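Local coordinates for protein probable acrylyl-CoA reductase AcuI (Escherichia coli, PDB 1O89) that probably catalyses the NADPH-dependent reduction of acrylyl-CoA to propanoyl-CoA, acting as a homodimer, at residues Q194-G200 with A213-R219; L228-A234 with K247-N253; A152-V156 with L187-L191. All blocks are in the same frame, centred on the assembly; numbering follows the deposited sequence.

Contact 1: Q194-G200 with A213-R219; sequences QVVAVSG and ASRVLPR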
# COMPACT_ATOMS: atom_id res chain seq x y z
N GLN A 194 10.99 -7.14 -17.08
CA GLN A 194 11.50 -8.50 -16.96
C GLN A 194 10.61 -9.22 -15.96
O GLN A 194 10.54 -8.82 -14.79
CB GLN A 194 12.95 -8.47 -16.45
CG GLN A 194 13.56 -9.85 -16.26
CD GLN A 194 15.05 -9.90 -16.56
OE1 GLN A 194 15.75 -8.90 -16.43
NE2 GLN A 194 15.52 -11.06 -16.96
N VAL A 195 9.90 -10.25 -16.41
CA VAL A 195 8.87 -10.88 -15.60
C VAL A 195 9.30 -12.25 -15.10
O VAL A 195 9.90 -13.03 -15.82
CB VAL A 195 7.57 -11.03 -16.40
CG1 VAL A 195 6.42 -11.44 -15.47
CG2 VAL A 195 7.25 -9.72 -17.13
N VAL A 196 9.00 -12.52 -13.83
CA VAL A 196 9.14 -13.84 -13.25
C VAL A 196 7.74 -14.31 -12.87
O VAL A 196 7.09 -13.69 -12.02
CB VAL A 196 10.04 -13.83 -11.99
CG1 VAL A 196 10.07 -15.22 -11.34
CG2 VAL A 196 11.44 -13.36 -12.33
N ALA A 197 7.28 -15.37 -13.52
CA ALA A 197 6.00 -15.98 -13.22
C ALA A 197 6.15 -17.03 -12.13
O ALA A 197 7.07 -17.85 -12.17
CB ALA A 197 5.43 -16.62 -14.47
N VAL A 198 5.24 -17.01 -11.17
CA VAL A 198 5.17 -18.02 -10.12
C VAL A 198 3.93 -18.87 -10.37
O VAL A 198 2.82 -18.36 -10.30
CB VAL A 198 5.08 -17.38 -8.72
CG1 VAL A 198 4.83 -18.43 -7.65
CG2 VAL A 198 6.34 -16.57 -8.41
N SER A 199 4.12 -20.15 -10.66
CA SER A 199 3.01 -21.08 -10.87
C SER A 199 3.13 -22.33 -10.01
O SER A 199 4.23 -22.89 -9.86
CB SER A 199 2.96 -21.50 -12.34
OG SER A 199 2.04 -22.56 -12.53
N GLY A 200 2.01 -22.80 -9.46
CA GLY A 200 1.97 -24.03 -8.69
C GLY A 200 2.02 -25.31 -9.52
O GLY A 200 2.49 -26.37 -9.05
N ALA A 213 7.46 -14.47 -19.70
CA ALA A 213 8.19 -14.67 -18.45
C ALA A 213 9.61 -15.13 -18.76
O ALA A 213 9.80 -16.04 -19.56
CB ALA A 213 7.48 -15.70 -17.58
N SER A 214 10.60 -14.47 -18.16
CA SER A 214 12.00 -14.89 -18.31
C SER A 214 12.33 -16.12 -17.46
O SER A 214 13.20 -16.90 -17.82
CB SER A 214 12.96 -13.76 -17.94
OG SER A 214 12.63 -12.58 -18.64
N ARG A 215 11.66 -16.26 -16.32
CA ARG A 215 11.82 -17.47 -15.50
C ARG A 215 10.54 -17.81 -14.74
O ARG A 215 9.68 -16.95 -14.52
CB ARG A 215 13.02 -17.37 -14.54
CG ARG A 215 13.59 -15.97 -14.37
CD ARG A 215 14.82 -15.90 -13.48
NE ARG A 215 14.60 -15.06 -12.30
CZ ARG A 215 14.55 -15.49 -11.04
NH1 ARG A 215 14.68 -16.78 -10.74
NH2 ARG A 215 14.36 -14.62 -10.05
N VAL A 216 10.43 -19.07 -14.35
CA VAL A 216 9.25 -19.58 -13.66
C VAL A 216 9.63 -20.32 -12.38
O VAL A 216 10.37 -21.30 -12.41
CB VAL A 216 8.44 -20.52 -14.57
CG1 VAL A 216 7.19 -21.04 -13.83
CG2 VAL A 216 8.08 -19.83 -15.90
N LEU A 217 9.10 -19.85 -11.25
CA LEU A 217 9.34 -20.45 -9.95
C LEU A 217 8.11 -21.25 -9.48
O LEU A 217 6.98 -20.90 -9.82
CB LEU A 217 9.65 -19.34 -8.94
CG LEU A 217 10.72 -18.33 -9.39
CD1 LEU A 217 10.96 -17.28 -8.33
CD2 LEU A 217 12.02 -19.05 -9.74
N PRO A 218 8.32 -22.32 -8.71
CA PRO A 218 7.20 -23.04 -8.09
C PRO A 218 6.56 -22.28 -6.91
O PRO A 218 7.25 -21.55 -6.19
CB PRO A 218 7.84 -24.36 -7.61
CG PRO A 218 9.29 -24.07 -7.45
CD PRO A 218 9.62 -22.93 -8.38
N ARG A 219 5.25 -22.46 -6.73
CA ARG A 219 4.52 -21.81 -5.64
C ARG A 219 4.95 -22.31 -4.27
O ARG A 219 4.76 -21.62 -3.26
CB ARG A 219 3.00 -22.01 -5.80
CG ARG A 219 2.12 -21.05 -4.96
CD ARG A 219 0.94 -21.74 -4.25
NE ARG A 219 1.23 -22.08 -2.85
CZ ARG A 219 1.48 -23.31 -2.36
NH1 ARG A 219 1.50 -24.39 -3.14
NH2 ARG A 219 1.72 -23.46 -1.06

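Contact 2: L228-A234 with K247-N253; sequences LEKQVWA and KVLAQMN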
# COMPACT_ATOMS: atom_id res chain seq x y z
N LEU A 228 11.75 -9.85 6.94
CA LEU A 228 12.54 -9.33 5.83
C LEU A 228 13.42 -10.42 5.23
O LEU A 228 14.14 -11.11 5.95
CB LEU A 228 13.41 -8.15 6.28
CG LEU A 228 12.70 -6.92 6.83
CD1 LEU A 228 13.72 -5.88 7.30
CD2 LEU A 228 11.73 -6.30 5.82
N GLU A 229 13.37 -10.54 3.91
CA GLU A 229 14.25 -11.43 3.15
C GLU A 229 15.09 -10.62 2.18
O GLU A 229 14.90 -9.42 2.05
CB GLU A 229 13.43 -12.44 2.36
CG GLU A 229 12.29 -13.08 3.14
CD GLU A 229 12.25 -14.59 2.99
OE1 GLU A 229 12.14 -15.07 1.84
OE2 GLU A 229 12.32 -15.28 4.02
N LYS A 230 16.02 -11.27 1.48
CA LYS A 230 16.83 -10.58 0.47
C LYS A 230 15.93 -9.85 -0.53
O LYS A 230 14.90 -10.40 -0.97
CB LYS A 230 17.74 -11.57 -0.28
CG LYS A 230 18.69 -10.89 -1.25
CD LYS A 230 19.44 -11.86 -2.14
CE LYS A 230 20.53 -11.13 -2.92
NZ LYS A 230 21.18 -11.99 -3.94
N GLN A 231 16.31 -8.63 -0.86
CA GLN A 231 15.57 -7.79 -1.81
C GLN A 231 15.77 -8.27 -3.24
O GLN A 231 16.88 -8.18 -3.77
CB GLN A 231 16.05 -6.33 -1.72
CG GLN A 231 15.55 -5.55 -0.52
CD GLN A 231 16.32 -4.26 -0.31
OE1 GLN A 231 15.98 -3.22 -0.88
NE2 GLN A 231 17.38 -4.33 0.49
N VAL A 232 14.71 -8.79 -3.87
CA VAL A 232 14.79 -9.26 -5.26
C VAL A 232 13.78 -8.62 -6.24
O VAL A 232 14.07 -8.55 -7.43
CB VAL A 232 14.74 -10.82 -5.36
CG1 VAL A 232 16.03 -11.45 -4.86
CG2 VAL A 232 13.56 -11.40 -4.59
N TRP A 233 12.62 -8.16 -5.77
CA TRP A 233 11.59 -7.64 -6.71
C TRP A 233 11.43 -6.12 -6.71
O TRP A 233 11.31 -5.50 -5.65
CB TRP A 233 10.21 -8.26 -6.45
CG TRP A 233 10.20 -9.70 -6.15
CD1 TRP A 233 9.72 -10.29 -5.03
CD2 TRP A 233 10.68 -10.74 -6.99
NE1 TRP A 233 9.90 -11.65 -5.10
CE2 TRP A 233 10.47 -11.96 -6.30
CE3 TRP A 233 11.28 -10.78 -8.25
CZ2 TRP A 233 10.85 -13.19 -6.83
CZ3 TRP A 233 11.65 -12.01 -8.78
CH2 TRP A 233 11.44 -13.20 -8.06
N ALA A 234 11.39 -5.52 -7.90
CA ALA A 234 11.08 -4.10 -8.05
C ALA A 234 9.59 -3.86 -7.88
O ALA A 234 9.16 -2.83 -7.34
CB ALA A 234 11.53 -3.60 -9.41
N LYS A 247 5.36 -13.59 1.58
CA LYS A 247 6.73 -13.83 1.14
C LYS A 247 7.20 -12.74 0.18
O LYS A 247 8.28 -12.18 0.35
CB LYS A 247 6.84 -15.21 0.48
CG LYS A 247 8.23 -15.57 -0.05
CD LYS A 247 9.12 -16.12 1.03
CE LYS A 247 10.04 -17.20 0.49
NZ LYS A 247 11.15 -17.43 1.41
N VAL A 248 6.37 -12.44 -0.81
CA VAL A 248 6.68 -11.45 -1.84
C VAL A 248 6.97 -10.08 -1.23
O VAL A 248 7.86 -9.37 -1.68
CB VAL A 248 5.51 -11.32 -2.85
CG1 VAL A 248 5.66 -10.08 -3.74
CG2 VAL A 248 5.38 -12.57 -3.71
N LEU A 249 6.19 -9.71 -0.21
CA LEU A 249 6.37 -8.44 0.48
C LEU A 249 7.72 -8.34 1.18
O LEU A 249 8.36 -7.31 1.14
CB LEU A 249 5.25 -8.21 1.50
CG LEU A 249 3.92 -7.72 0.93
CD1 LEU A 249 2.82 -7.95 1.96
CD2 LEU A 249 3.99 -6.25 0.51
N ALA A 250 8.14 -9.43 1.83
CA ALA A 250 9.43 -9.48 2.50
C ALA A 250 10.60 -9.49 1.51
O ALA A 250 11.74 -9.22 1.89
CB ALA A 250 9.49 -10.68 3.40
N GLN A 251 10.31 -9.79 0.24
CA GLN A 251 11.31 -9.80 -0.84
C GLN A 251 11.32 -8.51 -1.68
O GLN A 251 12.12 -8.39 -2.59
CB GLN A 251 11.06 -10.98 -1.78
CG GLN A 251 11.37 -12.34 -1.19
CD GLN A 251 11.04 -13.48 -2.14
OE1 GLN A 251 10.09 -13.40 -2.94
NE2 GLN A 251 11.79 -14.55 -2.04
N MET A 252 10.43 -7.57 -1.40
CA MET A 252 10.35 -6.32 -2.18
C MET A 252 11.59 -5.42 -1.96
O MET A 252 12.03 -5.21 -0.84
CB MET A 252 9.10 -5.54 -1.81
CG MET A 252 7.78 -6.24 -2.13
SD MET A 252 7.62 -6.83 -3.87
CE MET A 252 8.03 -5.28 -4.70
N ASN A 253 12.14 -4.93 -3.07
CA ASN A 253 13.14 -3.87 -3.07
C ASN A 253 12.63 -2.68 -2.30
O ASN A 253 11.42 -2.47 -2.23
CB ASN A 253 13.42 -3.37 -4.49
CG ASN A 253 14.24 -4.35 -5.31
OD1 ASN A 253 14.73 -5.37 -4.80
ND2 ASN A 253 14.42 -4.02 -6.59

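Contact 3: A152-V156 with L187-L191; sequences AMLCV and LLHKL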
# COMPACT_ATOMS: atom_id res chain seq x y z
N ALA A 152 -5.86 -7.28 -14.45
CA ALA A 152 -4.44 -7.27 -14.75
C ALA A 152 -4.00 -5.85 -15.10
O ALA A 152 -2.99 -5.37 -14.58
CB ALA A 152 -4.11 -8.22 -15.86
N MET A 153 -4.75 -5.17 -15.96
CA MET A 153 -4.36 -3.83 -16.37
C MET A 153 -4.34 -2.88 -15.19
O MET A 153 -3.43 -2.10 -15.06
CB MET A 153 -5.29 -3.28 -17.45
CG MET A 153 -4.76 -2.01 -18.12
SD MET A 153 -3.40 -2.30 -19.28
CE MET A 153 -2.09 -1.62 -18.39
N LEU A 154 -5.35 -2.96 -14.32
CA LEU A 154 -5.38 -2.11 -13.14
C LEU A 154 -4.19 -2.39 -12.24
O LEU A 154 -3.69 -1.48 -11.58
CB LEU A 154 -6.69 -2.27 -12.37
CG LEU A 154 -7.94 -1.67 -13.05
CD1 LEU A 154 -9.19 -2.26 -12.46
CD2 LEU A 154 -7.99 -0.16 -12.88
N CYS A 155 -3.73 -3.64 -12.19
CA CYS A 155 -2.53 -3.96 -11.42
C CYS A 155 -1.30 -3.31 -12.03
O CYS A 155 -0.47 -2.77 -11.31
CB CYS A 155 -2.31 -5.47 -11.31
SG CYS A 155 -3.56 -6.27 -10.28
N VAL A 156 -1.20 -3.35 -13.35
CA VAL A 156 -0.06 -2.78 -14.05
C VAL A 156 -0.05 -1.27 -13.83
O VAL A 156 1.00 -0.68 -13.54
CB VAL A 156 -0.09 -3.10 -15.54
CG1 VAL A 156 0.91 -2.25 -16.31
CG2 VAL A 156 0.18 -4.60 -15.75
N LEU A 187 1.08 -8.20 -20.53
CA LEU A 187 1.09 -6.74 -20.45
C LEU A 187 2.45 -6.21 -20.04
O LEU A 187 2.98 -5.33 -20.70
CB LEU A 187 0.03 -6.24 -19.47
CG LEU A 187 -1.40 -6.33 -20.01
CD1 LEU A 187 -2.38 -6.10 -18.87
CD2 LEU A 187 -1.63 -5.33 -21.15
N LEU A 188 3.00 -6.77 -18.96
CA LEU A 188 4.30 -6.35 -18.44
C LEU A 188 5.43 -6.59 -19.44
O LEU A 188 6.26 -5.72 -19.67
CB LEU A 188 4.62 -7.10 -17.14
CG LEU A 188 3.78 -6.74 -15.92
CD1 LEU A 188 4.06 -7.71 -14.80
CD2 LEU A 188 4.09 -5.33 -15.45
N HIS A 189 5.45 -7.77 -20.02
CA HIS A 189 6.42 -8.10 -21.07
C HIS A 189 6.34 -7.15 -22.26
O HIS A 189 7.36 -6.72 -22.76
CB HIS A 189 6.19 -9.53 -21.57
CG HIS A 189 7.09 -9.91 -22.70
ND1 HIS A 189 6.66 -9.95 -24.00
CD2 HIS A 189 8.40 -10.22 -22.72
CE1 HIS A 189 7.67 -10.31 -24.78
NE2 HIS A 189 8.74 -10.47 -24.03
N LYS A 190 5.14 -6.85 -22.73
CA LYS A 190 4.97 -5.89 -23.80
C LYS A 190 5.54 -4.53 -23.40
O LYS A 190 6.17 -3.86 -24.21
CB LYS A 190 3.49 -5.74 -24.18
CG LYS A 190 3.25 -4.84 -25.40
CD LYS A 190 3.01 -3.37 -24.97
CE LYS A 190 2.85 -2.43 -26.17
NZ LYS A 190 2.60 -1.03 -25.73
N LEU A 191 5.31 -4.13 -22.16
CA LEU A 191 5.74 -2.81 -21.67
C LEU A 191 7.23 -2.73 -21.34
O LEU A 191 7.72 -1.67 -20.97
CB LEU A 191 4.89 -2.39 -20.46
CG LEU A 191 3.44 -2.05 -20.83
CD1 LEU A 191 2.54 -2.11 -19.62
CD2 LEU A 191 3.32 -0.70 -21.53

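Contact 1: Q194-G200 with A213-R219
Ala-197 is the central rung between 194-200 and 213-219, whose strands 195-199 and 215-218 run parallel with an angle of 29° between their axes. Its N donates to Arg-215 O at 3.0 Å, and its O receives Leu-217 N. Two residues on, Ser-199 N donates to Leu-217 O at 3.1 Å. Ser-214 N also bonds to Val-195 O at 2.8 Å, and a weak bond runs from Arg-219 N to Ser-199 O. Between the N-H bonds, CA-H groups also lean on the carbonyls: Val-216 CA is 3.2 Å from Ala-197 O.

One face carries Val-196, Val-198, Arg-215 and Leu-217. Val-196 splits its two methyls: CG1, anti to the backbone N (chi1 176°), lies 3.7 Å from Leu-217 CG, while CG2 sits 3.6 Å from Arg-215 NE. CG1 also lies over one face of the guanidinium, whose NH2 makes a salt bridge with Glu-170 of strand 170-173, which adjoins 195-199 on its far side. On the other face, Ala-197 CB meets Ala-213 CB at 3.8 Å, and Leu-208 of helix 205-211 packs on Ala-197 and Val-216. Ser-199 OG is hydrogen-bonded to Thr-204 OG1 and Arg-201 O, in the loop leading to helix 205-211.

Strand 195-199, helix 205-211 and strand 213-218 form a beta-alpha-beta unit of the Rossmann fold, with 213-218 as the outermost strand on this side of the sheet within the chain. Ser-199, Gly-200 and Arg-219, brought together at the C-terminal ends of the two strands, belong to the NADP(+) binding site.

Contact 2: L228-A234 with K247-N253
Trp-233 and Gln-251 lie side by side and point the same way, the indole and amide planes turned 72° apart. Val-232, the residue just before the tryptophan, folds its CG2 over the centre of one ring face, 3.5 Å above the plane. At the edge, Val-248 O lies in the ring plane, and Met-252 SD makes a Met-aromatic contact 5.2 Å from the centre of the five-membered ring. Trp-233 NE1 gives its hydrogen to Gln-251 OE1 at 2.8 Å, approaching from above the amide carbonyl plane. The glutamine's backbone is used as well: its O accepts from both Val-232 N, at 2.9 Å, and Trp-233 N. Asn-253 N then bonds to Trp-233 O, completing a short parallel pairing.

Earlier in the first segment, Glu-229 N donates to Ala-250 O. With CG anti to its carbonyl carbon (chi1 -45°) and a bend at chi2, the glutamate passes over Ala-250 CB and forms a salt bridge in which Lys-247 NZ meets OE1 at 2.6 Å on its syn side, a little out of the carboxylate plane. Its OE2 forms a second salt bridge, with Arg-226. A leucine in place of Glu-229 would probably deprive both Lys-247 and Arg-226 of their shared counter-charge and free the lysine's end to turn.

Arg-279 of helix 274-279 donates to Glu-229 O, and Leu-228 packs on the same helix. Trp-233 rests on Glu-170 and Val-172 of strand 170-173, while Val-248 and Met-252 touch Val-258 of strand 256-260.

Contact 3: A152-V156 with L187-L191
Ala-152 meets Leu-187 by a single methyl contact, its CB 4.1 Å from Leu-187 CD1. The same CD1 presses against the helix backbone at the next residue, 3.9 Å from Met-153 N. The methionine side chain starts off to one side but bends at chi2 and chi3, which brings SD back across the leucine at about a right angle and 4.0 Å from its CD1. The leucine methyl thus meets both the backbone and the sulfur of Met-153, on adjacent sides.

One turn after Ala-152, Val-156 reaches three leucines with its two methyls. CG2 faces Leu-187 CB and, at 4.0 Å, Leu-188 CD2, the latter side chain sliding past in the opposite direction. CG1, anti to the backbone N (chi1 167°), points out to Leu-191 CD1 and meets it tip to tip at 3.7 Å. No hydrogen bond crosses; the side chains that meet are apolar and mostly buried.

This joins helix 139-161 to residues 187-191, which lie on helix 179-190. Val-156 and Leu-188 both rest on Ile-237 of strand 233-238, Leu-188 continues onto strand 170-173, and helix 293-306 is touched by Met-153, Leu-187 and Leu-191.

In the fold
All three contacts belong to one nucleotide-binding domain built round a six-stranded parallel sheet. Contact 1 meets contact 2 where Trp-233 CZ3 comes within 3.8 Å of Val-196 CG2. On the opposite face of strand 195-199, Val-195 CG2 is 3.7 Å from Leu-188 CB of contact 3; the nearest atoms of contacts 2 and 3 are about 9 Å apart. Contact 1 holds part of the NADP(+) site itself, the Ser-199 side chain lying about 4 Å from that of Ser-177. Contact 3 borders it, the Ala-152 side chain being about 4 Å from that of Val-180, whereas contact 2 is farther from it, the Leu-228 side chain about 8 Å from that of Ile-277.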